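Local coordinates for uncharacterized protein (Staphylococcus aureus, PDB 3P8A) that is of unknown function but carries a glyoxalase-like domain of the VOC family, many of whose members are metal-dependent enzymes, at residues N109-N115 with K163-Q169. Numbering follows the deposited sequence.
Sequences NICLHTN and KPPFFIQ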
ATOM      1  N   ASN A 109      -4.301  -2.438  -0.473  1.00  4.19           N
ATOM      2  CA  ASN A 109      -3.472  -1.977  -1.577  1.00  5.75           C
ATOM      3  C   ASN A 109      -2.071  -1.663  -1.113  1.00 11.31           C
ATOM      4  O   ASN A 109      -1.764  -1.733   0.081  1.00 11.37           O
ATOM      5  CB  ASN A 109      -4.086  -0.685  -2.205  1.00  8.99           C
ATOM      6  CG  ASN A 109      -3.872  -0.576  -3.700  1.00 19.93           C
ATOM      7  OD1 ASN A 109      -2.976  -1.206  -4.294  1.00 12.84           O
ATOM      8  ND2 ASN A 109      -4.700   0.204  -4.339  1.00 11.15           N
ATOM      9  N   ILE A 110      -1.211  -1.302  -2.077  1.00  8.26           N
ATOM     10  CA  ILE A 110       0.150  -0.826  -1.820  1.00  7.33           C
ATOM     11  C   ILE A 110       0.250   0.545  -2.467  1.00 12.05           C
ATOM     12  O   ILE A 110      -0.469   0.856  -3.425  1.00 12.71           O
ATOM     13  CB  ILE A 110       1.246  -1.807  -2.301  1.00  9.66           C
ATOM     14  CG1 ILE A 110       1.087  -2.131  -3.825  1.00  9.79           C
ATOM     15  CG2 ILE A 110       1.241  -3.087  -1.428  1.00 10.65           C
ATOM     16  CD1 ILE A 110       2.346  -2.761  -4.455  1.00 11.09           C
ATOM     17  N   CYS A 111       1.161   1.339  -1.967  1.00 11.34           N
ATOM     18  CA  CYS A 111       1.360   2.693  -2.406  1.00 11.79           C
ATOM     19  C   CYS A 111       2.824   2.845  -2.738  1.00 12.66           C
ATOM     20  O   CYS A 111       3.687   2.429  -1.969  1.00 10.79           O
ATOM     21  CB  CYS A 111       0.928   3.649  -1.294  1.00 13.44           C
ATOM     22  SG  CYS A 111       1.189   5.404  -1.659  1.00 17.91           S
ATOM     23  N   LEU A 112       3.095   3.449  -3.896  1.00 10.57           N
ATOM     24  CA  LEU A 112       4.445   3.655  -4.363  1.00 11.00           C
ATOM     25  C   LEU A 112       4.819   5.142  -4.279  1.00 16.06           C
ATOM     26  O   LEU A 112       4.067   6.009  -4.718  1.00 13.99           O
ATOM     27  CB  LEU A 112       4.606   3.115  -5.809  1.00 10.74           C
ATOM     28  CG  LEU A 112       4.212   1.637  -6.082  1.00 14.83           C
ATOM     29  CD1 LEU A 112       4.369   1.301  -7.569  1.00 14.68           C
ATOM     30  CD2 LEU A 112       5.061   0.649  -5.238  1.00 14.07           C
ATOM     31  N   HIS A 113       5.995   5.406  -3.719  1.00 14.98           N
ATOM     32  CA  HIS A 113       6.577   6.722  -3.501  1.00 17.24           C
ATOM     33  C   HIS A 113       7.222   7.317  -4.786  1.00 20.85           C
ATOM     34  O   HIS A 113       7.960   6.611  -5.474  1.00 19.56           O
ATOM     35  CB  HIS A 113       7.631   6.583  -2.377  1.00 20.25           C
ATOM     36  CG  HIS A 113       8.551   7.752  -2.251  1.00 25.56           C
ATOM     37  ND1 HIS A 113       8.249   8.813  -1.425  1.00 28.76           N
ATOM     38  CD2 HIS A 113       9.722   8.005  -2.881  1.00 28.82           C
ATOM     39  CE1 HIS A 113       9.237   9.684  -1.578  1.00 29.03           C
ATOM     40  NE2 HIS A 113      10.142   9.244  -2.454  1.00 29.30           N
ATOM     41  N   THR A 114       6.997   8.624  -5.041  1.00 17.46           N
ATOM     42  CA  THR A 114       7.652   9.400  -6.102  1.00 17.95           C
ATOM     43  C   THR A 114       8.075  10.765  -5.604  1.00 21.84           C
ATOM     44  O   THR A 114       7.402  11.336  -4.762  1.00 19.10           O
ATOM     45  CB  THR A 114       6.793   9.629  -7.351  1.00 33.13           C
ATOM     46  OG1 THR A 114       5.404   9.328  -7.202  1.00 36.28           O
ATOM     47  CG2 THR A 114       7.432   9.118  -8.559  1.00 36.63           C
ATOM     48  N   ASN A 115       9.145  11.325  -6.162  1.00 21.88           N
ATOM     49  CA  ASN A 115       9.550  12.690  -5.836  1.00 23.13           C
ATOM     50  C   ASN A 115       8.963  13.661  -6.876  1.00 28.37           C
ATOM     51  O   ASN A 115       9.033  14.879  -6.692  1.00 28.72           O
ATOM     52  CB  ASN A 115      11.067  12.796  -5.710  1.00 27.07           C
ATOM     53  CG  ASN A 115      11.583  12.297  -4.374  1.00 55.22           C
ATOM     54  OD1 ASN A 115      11.128  12.715  -3.293  1.00 51.93           O
ATOM     55  ND2 ASN A 115      12.561  11.404  -4.421  1.00 45.20           N
ATOM     56  N   LYS A 163      -6.704  -4.339  -7.245  1.00 10.98           N
ATOM     57  CA  LYS A 163      -6.812  -2.884  -7.215  1.00 10.26           C
ATOM     58  C   LYS A 163      -5.438  -2.326  -7.550  1.00 14.18           C
ATOM     59  O   LYS A 163      -4.453  -2.748  -6.928  1.00 13.22           O
ATOM     60  CB  LYS A 163      -7.277  -2.362  -5.844  1.00 12.03           C
ATOM     61  CG  LYS A 163      -7.659  -0.887  -5.879  1.00 15.34           C
ATOM     62  CD  LYS A 163      -9.076  -0.709  -6.340  1.00 17.55           C
ATOM     63  CE  LYS A 163      -9.522   0.719  -6.174  1.00 19.26           C
ATOM     64  NZ  LYS A 163     -10.968   0.822  -6.505  1.00 23.87           N
ATOM     65  N   PRO A 164      -5.335  -1.438  -8.574  1.00 12.53           N
ATOM     66  CA  PRO A 164      -4.018  -0.922  -8.944  1.00 12.29           C
ATOM     67  C   PRO A 164      -3.316  -0.189  -7.809  1.00 13.69           C
ATOM     68  O   PRO A 164      -3.924   0.674  -7.167  1.00 13.75           O
ATOM     69  CB  PRO A 164      -4.334   0.070 -10.092  1.00 13.62           C
ATOM     70  CG  PRO A 164      -5.618  -0.426 -10.672  1.00 18.07           C
ATOM     71  CD  PRO A 164      -6.388  -0.867  -9.446  1.00 13.63           C
ATOM     72  N   PRO A 165      -2.014  -0.462  -7.606  1.00 10.87           N
ATOM     73  CA  PRO A 165      -1.233   0.347  -6.653  1.00  9.50           C
ATOM     74  C   PRO A 165      -1.324   1.825  -7.058  1.00 13.98           C
ATOM     75  O   PRO A 165      -1.512   2.139  -8.242  1.00 12.50           O
ATOM     76  CB  PRO A 165       0.200  -0.161  -6.851  1.00 10.08           C
ATOM     77  CG  PRO A 165       0.037  -1.542  -7.358  1.00 14.62           C
ATOM     78  CD  PRO A 165      -1.161  -1.478  -8.261  1.00 12.13           C
ATOM     79  N   PHE A 166      -1.230   2.723  -6.076  1.00 10.77           N
ATOM     80  CA  PHE A 166      -1.356   4.155  -6.313  1.00  9.65           C
ATOM     81  C   PHE A 166      -0.081   4.873  -5.913  1.00 15.11           C
ATOM     82  O   PHE A 166       0.827   4.248  -5.363  1.00 13.89           O
ATOM     83  CB  PHE A 166      -2.617   4.729  -5.641  1.00 11.28           C
ATOM     84  CG  PHE A 166      -2.635   4.626  -4.136  1.00 12.64           C
ATOM     85  CD1 PHE A 166      -3.044   3.457  -3.509  1.00 15.10           C
ATOM     86  CD2 PHE A 166      -2.284   5.715  -3.344  1.00 14.63           C
ATOM     87  CE1 PHE A 166      -3.074   3.372  -2.118  1.00 16.25           C
ATOM     88  CE2 PHE A 166      -2.330   5.630  -1.954  1.00 17.97           C
ATOM     89  CZ  PHE A 166      -2.733   4.464  -1.349  1.00 15.47           C
ATOM     90  N   PHE A 167       0.018   6.163  -6.267  1.00 10.95           N
ATOM     91  CA  PHE A 167       1.242   6.933  -6.079  1.00 10.77           C
ATOM     92  C   PHE A 167       1.099   7.995  -5.015  1.00 14.13           C
ATOM     93  O   PHE A 167       0.029   8.566  -4.853  1.00 13.51           O
ATOM     94  CB  PHE A 167       1.626   7.615  -7.416  1.00 12.35           C
ATOM     95  CG  PHE A 167       1.785   6.681  -8.599  1.00 12.39           C
ATOM     96  CD1 PHE A 167       3.020   6.123  -8.902  1.00 14.20           C
ATOM     97  CD2 PHE A 167       0.713   6.419  -9.449  1.00 13.26           C
ATOM     98  CE1 PHE A 167       3.172   5.269 -10.005  1.00 14.26           C
ATOM     99  CE2 PHE A 167       0.862   5.557 -10.539  1.00 15.22           C
ATOM    100  CZ  PHE A 167       2.108   5.018 -10.831  1.00 12.00           C
ATOM    101  N   ILE A 168       2.198   8.285  -4.335  1.00 12.16           N
ATOM    102  CA  ILE A 168       2.264   9.296  -3.310  1.00 12.85           C
ATOM    103  C   ILE A 168       3.481  10.197  -3.509  1.00 17.32           C
ATOM    104  O   ILE A 168       4.584   9.728  -3.783  1.00 16.45           O
ATOM    105  CB  ILE A 168       2.233   8.699  -1.852  1.00 15.63           C
ATOM    106  CG1 ILE A 168       1.975   9.806  -0.782  1.00 17.17           C
ATOM    107  CG2 ILE A 168       3.512   7.865  -1.513  1.00 12.41           C
ATOM    108  CD1 ILE A 168       1.448   9.232   0.600  1.00 21.85           C
ATOM    109  N   GLN A 169       3.264  11.484  -3.303  1.00 15.05           N
ATOM    110  CA  GLN A 169       4.323  12.475  -3.260  1.00 15.73           C
ATOM    111  C   GLN A 169       4.081  13.270  -1.979  1.00 17.30           C
ATOM    112  O   GLN A 169       3.078  13.979  -1.850  1.00 13.15           O
ATOM    113  CB  GLN A 169       4.365  13.402  -4.483  1.00 17.03           C
ATOM    114  CG  GLN A 169       5.673  14.217  -4.495  1.00 21.67           C
ATOM    115  CD  GLN A 169       5.678  15.324  -5.512  1.00 31.00           C
ATOM    116  OE1 GLN A 169       5.451  15.114  -6.704  1.00 18.23           O
ATOM    117  NE2 GLN A 169       6.015  16.512  -5.066  1.00 27.02           N
TER
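Cys111 and Phe166 sit side by side on two parallel strands, and the tight part of the contact is built round them. Cys111 CB lies over one face of the Phe166 ring, 4.0 Å from its centroid, displaced toward the rim. With SG anti to the backbone N (chi1 177°), the sulfur runs on from there: it meets the ring obliquely, 3.5 Å from CE2, and its far flank presses on Ile168 CG2 at 3.4 Å. One thiol is thus wedged between an aromatic ring and a methyl group. Between the strands the backbones are laced in parallel register. Leu112 N donates a nearly straight hydrogen bond to Phe166 O (2.8 Å, 173° at the hydrogen), Ile168 N returns one to Leu112 O, and Thr114 N reaches Ile168 O at 2.9 Å. The ladder slackens toward Pro165, where Phe166 N to Ile110 O is weak at 3.3 Å. There Ile110 CG1 lies alongside Pro165 CB, 3.7 Å away. At the other end Asn115 is exposed, its CB directed away from Gln169, whose aliphatic chain runs along Thr114 O and Asn115 O; Gln169 OE1 accepts a hydrogen bond from Ile117 N. Strand 106-113 lies between 24-31 and 166-170; its parallel pairing with the latter, first strand beside last, is consistent with the beta-alpha-beta-beta-beta module of VOC folds. Helix 117-125 packs on Phe167, while helix 201-212 covers Leu112 and Pro165.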